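Local coordinates for Rx protein (Solanum tuberosum, PDB 4M70) that probably triggers plant defence, including the hypersensitive response, as an NB-LRR resistance protein, represented here by its N-terminal coiled-coil domain, at residues T11-T16 / T68-V73; E33-L38 / Q102-I107; S75-V80 / W94-V99; M5-V10 / S37-L42. All coordinates share one frame; numbering follows the deposited sequence.

Interaction 1 (T11-T16 / T68-V73)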
# COMPACT_ATOMS: atom_id res chain seq x y z
N THR A 11 -3.81 1.31 10.84
CA THR A 11 -2.81 1.51 11.89
C THR A 11 -1.75 0.40 11.86
O THR A 11 -0.54 0.65 11.95
CB THR A 11 -3.46 1.53 13.29
OG1 THR A 11 -4.41 2.60 13.36
CG2 THR A 11 -2.41 1.70 14.38
N SER A 12 -2.23 -0.83 11.70
CA SER A 12 -1.35 -1.97 11.64
C SER A 12 -0.44 -1.89 10.40
O SER A 12 0.75 -2.21 10.47
CB SER A 12 -2.16 -3.27 11.64
OG SER A 12 -1.32 -4.40 11.69
N LEU A 13 -1.01 -1.43 9.28
CA LEU A 13 -0.24 -1.26 8.05
C LEU A 13 0.85 -0.19 8.19
O LEU A 13 1.95 -0.33 7.66
CB LEU A 13 -1.17 -0.94 6.87
CG LEU A 13 -0.49 -0.73 5.51
CD1 LEU A 13 0.44 -1.90 5.19
CD2 LEU A 13 -1.51 -0.54 4.40
N MET A 14 0.51 0.89 8.89
CA MET A 14 1.46 1.97 9.17
C MET A 14 2.63 1.39 9.97
O MET A 14 3.81 1.61 9.63
CB MET A 14 0.76 3.09 9.96
CG MET A 14 -0.14 3.99 9.09
SD MET A 14 -1.46 4.84 10.00
CE MET A 14 -0.53 5.93 11.08
N ARG A 15 2.29 0.65 11.02
CA ARG A 15 3.31 0.02 11.87
C ARG A 15 4.20 -0.95 11.07
O ARG A 15 5.42 -1.00 11.26
CB ARG A 15 2.62 -0.69 13.04
CG ARG A 15 3.45 -0.80 14.31
CD ARG A 15 2.55 -1.06 15.51
NE ARG A 15 1.58 -2.11 15.22
CZ ARG A 15 0.28 -2.03 15.51
NH1 ARG A 15 -0.22 -0.95 16.10
NH2 ARG A 15 -0.52 -3.04 15.20
N THR A 16 3.57 -1.71 10.17
CA THR A 16 4.28 -2.66 9.32
C THR A 16 5.25 -1.94 8.39
O THR A 16 6.39 -2.37 8.18
CB THR A 16 3.29 -3.50 8.49
OG1 THR A 16 2.48 -4.30 9.37
CG2 THR A 16 4.03 -4.42 7.52
N THR A 68 -3.71 -7.76 3.63
CA THR A 68 -3.02 -8.40 2.51
C THR A 68 -1.70 -7.68 2.20
O THR A 68 -0.63 -8.31 2.05
CB THR A 68 -3.91 -8.41 1.25
OG1 THR A 68 -5.15 -9.07 1.54
CG2 THR A 68 -3.21 -9.13 0.10
N THR A 69 -1.79 -6.36 2.12
CA THR A 69 -0.62 -5.53 1.86
C THR A 69 0.42 -5.76 2.95
O THR A 69 1.62 -5.81 2.68
CB THR A 69 -1.00 -4.05 1.81
OG1 THR A 69 -2.04 -3.84 0.84
CG2 THR A 69 0.22 -3.20 1.47
N GLU A 70 -0.05 -5.88 4.18
CA GLU A 70 0.82 -6.15 5.32
C GLU A 70 1.62 -7.41 5.10
O GLU A 70 2.85 -7.42 5.27
CB GLU A 70 0.00 -6.33 6.59
CG GLU A 70 0.07 -5.19 7.55
CD GLU A 70 -0.50 -5.58 8.88
OE1 GLU A 70 -1.18 -6.62 8.95
OE2 GLU A 70 -0.26 -4.85 9.86
N ASP A 71 0.92 -8.46 4.70
CA ASP A 71 1.56 -9.75 4.45
C ASP A 71 2.64 -9.63 3.38
O ASP A 71 3.76 -10.15 3.53
CB ASP A 71 0.53 -10.80 4.06
CG ASP A 71 -0.38 -11.18 5.21
OD1 ASP A 71 -0.02 -10.93 6.38
OD2 ASP A 71 -1.48 -11.71 4.94
N MET A 72 2.31 -8.93 2.30
CA MET A 72 3.25 -8.75 1.19
C MET A 72 4.50 -7.93 1.55
O MET A 72 5.62 -8.28 1.17
CB MET A 72 2.54 -8.13 -0.02
CG MET A 72 1.60 -9.12 -0.73
SD MET A 72 0.62 -8.31 -2.02
CE MET A 72 -0.17 -9.71 -2.80
N VAL A 73 4.30 -6.85 2.29
CA VAL A 73 5.41 -6.02 2.74
C VAL A 73 6.31 -6.80 3.70
O VAL A 73 7.54 -6.73 3.61
CB VAL A 73 4.91 -4.71 3.40
CG1 VAL A 73 6.05 -3.99 4.12
CG2 VAL A 73 4.26 -3.79 2.36
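Thr69, Glu70 and Val73 bring helix 56-81 against Leu13 and Thr16 of helix 4-24, a parallel pair within the four-helix bundle of the coiled-coil domain. The short axes approach to 9.5 Å and diverge by 12°, with Leu13 and Glu70 at the same level, their CA atoms 5.7 Å apart. Thr69 meets Leu13 through methyls alone: CG2 lies 3.9 Å from Leu13 CD1. Its OG1 turns back to the carbonyl oxygen of Val65, so the polar branch is satisfied within its own helix while the carbon branch faces the neighbour. Helix 86-119 adds Leu100 and Ala103 around Thr69. Next comes Glu70, which buries more surface here than any other residue. Its chi1 of -107° lies away from the staggered values, and beyond CG the chain is extended, carrying the carboxylate over the helix 4-24 surface. CG passes 3.1 Å from Thr16 OG1, the two side chains crossing at about a right angle. That hydroxyl can donate to Glu70 OE2 or to the carbonyl oxygen of Ser12, one turn back, and the choice is not settled; OE2 itself is less surely placed, being modelled implausibly close to Ser12 OG. One turn further on, Val73 closes the contact with carbon alone, and its CG1 rests 4.0 Å from CG2 of Thr16.

Interaction 2 (E33-L38 / Q102-I107)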
# COMPACT_ATOMS: atom_id res chain seq x y z
N GLU A 33 2.78 8.60 5.70
CA GLU A 33 2.08 9.87 5.88
C GLU A 33 0.74 9.90 5.16
O GLU A 33 -0.26 10.40 5.69
CB GLU A 33 2.94 11.04 5.40
CG GLU A 33 4.19 11.30 6.23
CD GLU A 33 3.85 11.81 7.62
OE1 GLU A 33 2.75 12.39 7.80
OE2 GLU A 33 4.69 11.66 8.54
N LYS A 34 0.71 9.35 3.95
CA LYS A 34 -0.53 9.29 3.19
C LYS A 34 -1.55 8.40 3.90
O LYS A 34 -2.75 8.72 3.97
CB LYS A 34 -0.27 8.77 1.78
CG LYS A 34 -1.46 8.82 0.84
CD LYS A 34 -1.09 8.27 -0.53
CE LYS A 34 0.03 9.06 -1.20
NZ LYS A 34 0.40 8.51 -2.54
N LEU A 35 -1.06 7.30 4.47
CA LEU A 35 -1.90 6.38 5.21
C LEU A 35 -2.47 7.00 6.47
O LEU A 35 -3.66 6.88 6.74
CB LEU A 35 -1.10 5.14 5.61
CG LEU A 35 -1.15 3.92 4.70
CD1 LEU A 35 -0.34 2.81 5.30
CD2 LEU A 35 -2.59 3.49 4.54
N LYS A 36 -1.61 7.68 7.21
CA LYS A 36 -1.99 8.37 8.43
C LYS A 36 -3.06 9.40 8.13
O LYS A 36 -4.05 9.52 8.85
CB LYS A 36 -0.76 9.03 9.06
CG LYS A 36 -0.99 9.59 10.46
CD LYS A 36 0.33 10.03 11.07
CE LYS A 36 0.14 10.62 12.46
NZ LYS A 36 1.45 10.94 13.10
N SER A 37 -2.84 10.17 7.07
CA SER A 37 -3.80 11.19 6.65
C SER A 37 -5.16 10.60 6.27
O SER A 37 -6.22 11.11 6.69
CB SER A 37 -3.23 11.99 5.49
OG SER A 37 -4.11 13.02 5.09
N LEU A 38 -5.14 9.50 5.52
CA LEU A 38 -6.38 8.85 5.13
C LEU A 38 -7.11 8.29 6.36
O LEU A 38 -8.35 8.34 6.44
CB LEU A 38 -6.10 7.73 4.12
CG LEU A 38 -5.67 8.19 2.72
CD1 LEU A 38 -5.08 7.04 1.92
CD2 LEU A 38 -6.85 8.81 1.97
N GLN A 102 -0.03 0.38 -4.98
CA GLN A 102 -1.31 -0.25 -5.34
C GLN A 102 -2.31 -0.17 -4.18
O GLN A 102 -3.49 0.21 -4.36
CB GLN A 102 -1.10 -1.71 -5.74
CG GLN A 102 -0.31 -1.94 -7.02
CD GLN A 102 -1.19 -2.02 -8.25
OE1 GLN A 102 -1.43 -1.02 -8.93
NE2 GLN A 102 -1.68 -3.22 -8.54
N ALA A 103 -1.81 -0.51 -3.00
CA ALA A 103 -2.61 -0.51 -1.78
C ALA A 103 -3.14 0.89 -1.49
O ALA A 103 -4.32 1.06 -1.18
CB ALA A 103 -1.79 -1.02 -0.62
N LEU A 104 -2.26 1.88 -1.58
CA LEU A 104 -2.66 3.26 -1.32
C LEU A 104 -3.67 3.78 -2.33
O LEU A 104 -4.54 4.57 -1.97
CB LEU A 104 -1.45 4.19 -1.23
CG LEU A 104 -0.65 3.99 0.06
CD1 LEU A 104 0.23 5.18 0.36
CD2 LEU A 104 -1.59 3.72 1.20
N GLU A 105 -3.55 3.36 -3.58
CA GLU A 105 -4.55 3.74 -4.58
C GLU A 105 -5.91 3.16 -4.20
O GLU A 105 -6.94 3.87 -4.21
CB GLU A 105 -4.13 3.31 -5.98
CG GLU A 105 -5.06 3.79 -7.09
CD GLU A 105 -4.99 5.29 -7.31
OE1 GLU A 105 -3.87 5.84 -7.35
OE2 GLU A 105 -6.07 5.92 -7.44
N CYS A 106 -5.92 1.87 -3.84
CA CYS A 106 -7.17 1.24 -3.43
C CYS A 106 -7.81 1.89 -2.20
O CYS A 106 -9.01 2.20 -2.20
CB CYS A 106 -6.96 -0.26 -3.17
SG CYS A 106 -6.72 -1.22 -4.67
N ILE A 107 -7.01 2.10 -1.15
CA ILE A 107 -7.50 2.70 0.08
C ILE A 107 -7.96 4.15 -0.13
O ILE A 107 -8.97 4.56 0.44
CB ILE A 107 -6.45 2.62 1.22
CG1 ILE A 107 -6.20 1.15 1.58
CG2 ILE A 107 -6.92 3.37 2.45
CD1 ILE A 107 -5.16 0.97 2.67
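Lys34, Leu35 and Leu38 of helix 29-42 pack on Leu104 and Ile107 of helix 86-119. The helices run parallel, their short axes 10.9 Å apart and crossing at 18°, and the closest levels are Leu35 with Leu104 and Leu38 with Ile107. Lys34 contributes its aliphatic chain. CG is anti to the backbone N, chi1 -173°, and CB, CG and CD line up against Leu104 CD1, CD closest at 3.5 Å; beyond them the chain bends at chi3, with Lys34 CE 4.2 Å from the same Leu104 CD1. Leu35 takes the other methyl of the same leucine: its CD2 is 3.5 Å from Leu104 CD2, with the side chains at about a right angle. Both closest carbon pairs are tighter than ordinary van der Waals contact. The same Leu35 CD2 also reaches Ile107 CD1 at 4.1 Å, while Val10, Leu13 and Ile17 of helix 4-24 also touch Leu35. Leu38, one turn on, sets CD1 4.1 Å from Ile107 CG2. No hydrogen bond crosses between the segments. Cohesion here therefore comes from close fit among branched side chains, with the lysine methylenes extending the apolar surface to an exposed edge of the bundle.

Interaction 3 (S75-V80 / W94-V99); sequences SESRNV and WEIFFV
Glu76 of helix 56-81 lies across Ile96 and Glu95 of helix 86-119, and its carbons do most of the touching. CB comes first, 3.7 Å from Ile96 CG1. Chi1 of -64° sets CG anti to the carbonyl carbon, where it meets Glu95 CG at 3.5 Å. The chain then bends at chi2, bringing CD over the same methylenes, and CD stands 3.3 Å from Glu95 CG. At the tip, OE2 is also 3.3 Å from Glu95 CG, while OE1 accepts a hydrogen bond from Asn79 ND2 at 3.1 Å. The donor comes from well above the carboxylate plane, although OE1 lies close to the amide plane of Asn79. The Glu95 carboxylate leads away from the contact, leaving the two OE2 atoms of Glu76 and Glu95 4.8 Å apart; the bond from Asn79 to OE1 may ease the negative charge of Glu76 somewhat. On the inner side, Ile96 CD1 reaches Ser77 OG at 3.5 Å and touches Val80 more loosely. Ser77 OG has its own polar partners, Ser20 OG of helix 4-24 and the carbonyl oxygen of Val73. With axes 9.3 Å apart and opposed at 160°, these consecutive helices form an antiparallel helical hairpin, one half of the four-helix bundle.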
# COMPACT_ATOMS: atom_id res chain seq x y z
N SER A 75 6.70 -10.07 3.79
CA SER A 75 7.37 -11.10 3.00
C SER A 75 8.53 -10.54 2.19
O SER A 75 9.64 -11.08 2.21
CB SER A 75 6.36 -11.78 2.07
OG SER A 75 6.96 -12.87 1.39
N GLU A 76 8.28 -9.43 1.49
CA GLU A 76 9.29 -8.84 0.64
C GLU A 76 10.43 -8.21 1.45
O GLU A 76 11.58 -8.21 1.01
CB GLU A 76 8.65 -7.84 -0.32
CG GLU A 76 7.68 -8.50 -1.30
CD GLU A 76 8.36 -9.45 -2.28
OE1 GLU A 76 9.60 -9.40 -2.41
OE2 GLU A 76 7.65 -10.25 -2.92
N SER A 77 10.11 -7.69 2.63
CA SER A 77 11.13 -7.19 3.53
C SER A 77 12.02 -8.35 3.98
O SER A 77 13.25 -8.20 4.09
CB SER A 77 10.51 -6.47 4.72
OG SER A 77 9.77 -5.34 4.30
N ARG A 78 11.40 -9.50 4.25
CA ARG A 78 12.17 -10.70 4.53
C ARG A 78 13.08 -11.04 3.34
O ARG A 78 14.23 -11.43 3.53
CB ARG A 78 11.27 -11.89 4.87
CG ARG A 78 10.68 -11.86 6.27
CD ARG A 78 10.08 -13.21 6.66
NE ARG A 78 8.91 -13.57 5.86
CZ ARG A 78 7.67 -13.20 6.16
NH1 ARG A 78 7.43 -12.46 7.24
NH2 ARG A 78 6.66 -13.57 5.39
N ASN A 79 12.57 -10.85 2.13
CA ASN A 79 13.39 -11.07 0.94
C ASN A 79 14.57 -10.09 0.84
O ASN A 79 15.63 -10.46 0.34
CB ASN A 79 12.54 -11.05 -0.33
CG ASN A 79 11.63 -12.27 -0.45
OD1 ASN A 79 11.84 -13.28 0.21
ND2 ASN A 79 10.60 -12.16 -1.28
N VAL A 80 14.37 -8.87 1.33
CA VAL A 80 15.46 -7.89 1.41
C VAL A 80 16.52 -8.36 2.40
O VAL A 80 17.72 -8.25 2.14
CB VAL A 80 14.96 -6.47 1.82
CG1 VAL A 80 16.11 -5.60 2.31
CG2 VAL A 80 14.24 -5.79 0.67
N TRP A 94 11.62 -2.99 -4.95
CA TRP A 94 10.67 -2.62 -5.98
C TRP A 94 9.31 -3.22 -5.68
O TRP A 94 8.28 -2.57 -5.85
CB TRP A 94 11.16 -3.13 -7.35
CG TRP A 94 10.33 -2.67 -8.52
CD1 TRP A 94 10.62 -1.65 -9.38
CD2 TRP A 94 9.08 -3.23 -8.96
NE1 TRP A 94 9.62 -1.54 -10.32
CE2 TRP A 94 8.68 -2.49 -10.09
CE3 TRP A 94 8.27 -4.28 -8.51
CZ2 TRP A 94 7.49 -2.78 -10.77
CZ3 TRP A 94 7.10 -4.55 -9.19
CH2 TRP A 94 6.72 -3.80 -10.31
N GLU A 95 9.33 -4.47 -5.23
CA GLU A 95 8.09 -5.15 -4.91
C GLU A 95 7.37 -4.44 -3.75
O GLU A 95 6.14 -4.26 -3.79
CB GLU A 95 8.35 -6.61 -4.57
CG GLU A 95 7.09 -7.44 -4.59
CD GLU A 95 6.52 -7.55 -5.98
OE1 GLU A 95 7.31 -7.53 -6.95
OE2 GLU A 95 5.28 -7.64 -6.12
N ILE A 96 8.13 -4.02 -2.75
CA ILE A 96 7.56 -3.24 -1.64
C ILE A 96 6.91 -1.94 -2.11
O ILE A 96 5.76 -1.63 -1.74
CB ILE A 96 8.61 -2.93 -0.55
CG1 ILE A 96 9.07 -4.21 0.14
CG2 ILE A 96 8.04 -1.99 0.51
CD1 ILE A 96 10.21 -3.99 1.10
N PHE A 97 7.64 -1.18 -2.93
CA PHE A 97 7.14 0.10 -3.44
C PHE A 97 5.85 -0.09 -4.23
O PHE A 97 4.86 0.61 -4.02
CB PHE A 97 8.17 0.77 -4.35
CG PHE A 97 9.38 1.26 -3.63
CD1 PHE A 97 9.30 2.29 -2.71
CD2 PHE A 97 10.62 0.74 -3.95
CE1 PHE A 97 10.44 2.75 -2.06
CE2 PHE A 97 11.76 1.19 -3.31
CZ PHE A 97 11.67 2.19 -2.37
N PHE A 98 5.87 -1.07 -5.13
CA PHE A 98 4.75 -1.34 -6.01
C PHE A 98 3.51 -1.74 -5.24
O PHE A 98 2.40 -1.23 -5.49
CB PHE A 98 5.13 -2.43 -7.02
CG PHE A 98 4.03 -2.76 -7.99
CD1 PHE A 98 3.20 -3.84 -7.76
CD2 PHE A 98 3.83 -2.00 -9.13
CE1 PHE A 98 2.18 -4.16 -8.66
CE2 PHE A 98 2.83 -2.31 -10.03
CZ PHE A 98 2.00 -3.39 -9.79
N VAL A 99 3.68 -2.66 -4.28
CA VAL A 99 2.54 -3.10 -3.50
C VAL A 99 1.98 -1.96 -2.65
O VAL A 99 0.75 -1.80 -2.56
CB VAL A 99 2.85 -4.36 -2.63
CG1 VAL A 99 3.82 -4.03 -1.51
CG2 VAL A 99 1.57 -4.94 -2.07

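Interaction 4 (M5-V10 / S37-L42); sequences MAYAAV and SLRAIL
Tyr7 and Arg39 face each other, CA atoms 6.1 Å apart, where helices 4-24 and 29-42 run antiparallel at 164° with short axes 9.8 Å apart. The Tyr7 ring lies against the length of the Arg39 side chain. Arg39 CD sits over one ring face, offset toward the rim, in a CH-pi contact 3.7 Å from the centroid; on the same face Arg39 CG lies past the rim, 3.5 Å from Tyr7 CD2. Further out, the guanidinium is turned almost parallel to the ring, 9° between planes, and Tyr7 OH lies above its centre, 3.7 Å from Arg39 CZ. The bend at chi3, 64°, swings NE toward the ring's CE2 and CZ atoms. At its base, Arg39 CB packs on Val10 CG1 at 3.8 Å. A separate apolar contact lies nearer the start of helix 4-24, where Ala6 CB meets Leu42 CD1 at 3.7 Å. Ile62 of helix 56-81 touches Ala6 as well, and Val111 of helix 86-119 touches Leu42. At the polar end of Arg39, NH1 probably hydrogen-bonds to Thr11 OG1, which also bonds to the Tyr7 carbonyl oxygen. The arginine thus serves helix 4-24 in two ways, its methylenes covering an aromatic face and its charged tip reaching a hydroxyl one turn on.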
# COMPACT_ATOMS: atom_id res chain seq x y z
N MET A 5 -12.65 -1.02 12.36
CA MET A 5 -11.90 -2.10 11.73
C MET A 5 -10.89 -1.54 10.75
O MET A 5 -9.74 -1.98 10.70
CB MET A 5 -12.85 -3.06 11.03
CG MET A 5 -13.88 -3.65 11.97
SD MET A 5 -13.11 -4.51 13.34
CE MET A 5 -13.17 -3.24 14.63
N ALA A 6 -11.35 -0.56 9.97
CA ALA A 6 -10.50 0.13 9.02
C ALA A 6 -9.39 0.89 9.74
O ALA A 6 -8.23 0.86 9.33
CB ALA A 6 -11.32 1.08 8.16
N TYR A 7 -9.75 1.59 10.82
CA TYR A 7 -8.77 2.33 11.61
C TYR A 7 -7.69 1.38 12.12
O TYR A 7 -6.49 1.66 11.99
CB TYR A 7 -9.45 3.05 12.78
CG TYR A 7 -8.53 3.97 13.57
CD1 TYR A 7 -7.73 3.48 14.60
CD2 TYR A 7 -8.48 5.33 13.28
CE1 TYR A 7 -6.89 4.33 15.31
CE2 TYR A 7 -7.64 6.18 13.99
CZ TYR A 7 -6.85 5.67 15.00
OH TYR A 7 -6.03 6.52 15.71
N ALA A 8 -8.11 0.25 12.67
CA ALA A 8 -7.17 -0.73 13.22
C ALA A 8 -6.26 -1.31 12.14
O ALA A 8 -5.05 -1.43 12.33
CB ALA A 8 -7.92 -1.84 13.95
N ALA A 9 -6.85 -1.66 11.01
CA ALA A 9 -6.09 -2.25 9.91
C ALA A 9 -5.06 -1.27 9.32
O ALA A 9 -3.91 -1.65 9.09
CB ALA A 9 -7.03 -2.74 8.83
N VAL A 10 -5.49 -0.04 9.08
CA VAL A 10 -4.59 1.00 8.56
C VAL A 10 -3.47 1.29 9.55
O VAL A 10 -2.31 1.47 9.17
CB VAL A 10 -5.36 2.30 8.19
CG1 VAL A 10 -4.39 3.43 7.87
CG2 VAL A 10 -6.28 2.05 7.00
N SER A 37 -2.84 10.17 7.07
CA SER A 37 -3.80 11.19 6.65
C SER A 37 -5.16 10.60 6.27
O SER A 37 -6.22 11.11 6.69
CB SER A 37 -3.23 11.99 5.49
OG SER A 37 -4.11 13.02 5.09
N LEU A 38 -5.14 9.50 5.52
CA LEU A 38 -6.38 8.85 5.13
C LEU A 38 -7.11 8.29 6.36
O LEU A 38 -8.35 8.34 6.44
CB LEU A 38 -6.10 7.73 4.12
CG LEU A 38 -5.67 8.19 2.72
CD1 LEU A 38 -5.08 7.04 1.92
CD2 LEU A 38 -6.85 8.81 1.97
N ARG A 39 -6.33 7.80 7.32
CA ARG A 39 -6.90 7.23 8.53
C ARG A 39 -7.56 8.36 9.32
O ARG A 39 -8.65 8.20 9.88
CB ARG A 39 -5.81 6.58 9.39
CG ARG A 39 -6.33 5.87 10.63
CD ARG A 39 -5.22 5.45 11.59
NE ARG A 39 -4.52 6.61 12.14
CZ ARG A 39 -3.53 6.55 13.03
NH1 ARG A 39 -3.12 5.38 13.49
NH2 ARG A 39 -2.96 7.67 13.46
N ALA A 40 -6.88 9.51 9.34
CA ALA A 40 -7.40 10.71 9.98
C ALA A 40 -8.74 11.09 9.38
O ALA A 40 -9.66 11.53 10.08
CB ALA A 40 -6.41 11.85 9.88
N ILE A 41 -8.85 10.92 8.07
CA ILE A 41 -10.11 11.18 7.39
C ILE A 41 -11.19 10.21 7.86
O ILE A 41 -12.32 10.64 8.13
CB ILE A 41 -9.96 11.11 5.87
CG1 ILE A 41 -9.25 12.37 5.38
CG2 ILE A 41 -11.31 11.01 5.20
CD1 ILE A 41 -9.00 12.36 3.91
N LEU A 42 -10.86 8.92 7.97
CA LEU A 42 -11.86 7.95 8.42
C LEU A 42 -12.42 8.24 9.80
O LEU A 42 -13.63 8.15 10.01
CB LEU A 42 -11.28 6.53 8.43
CG LEU A 42 -10.86 5.81 7.15
CD1 LEU A 42 -10.13 4.53 7.51
CD2 LEU A 42 -12.10 5.49 6.34

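How the interactions relate
The four contacts sample one bundle of four helices, 4-24, 29-42, 56-81 and 86-119. Interactions 3 and 4 join helices consecutive in sequence and run antiparallel; interactions 1 and 2 join alternate helices and run parallel, crossing along the chain. Interaction 1 lies nearest the chain centre, about 5 Å away. Its centre is about 11 Å from those of interactions 2 and 3, and it touches both: Leu13 packs on Leu35, Met72 on Val99. Interaction 2 shares Ser37 and Leu38 with interaction 4, their centres about 9 Å apart. Interactions 3 and 4, about 23 Å between centres, lie on opposite sides of the chain centre; interactions 1 and 2 each join one hairpin to the other, as parallel pairs between them.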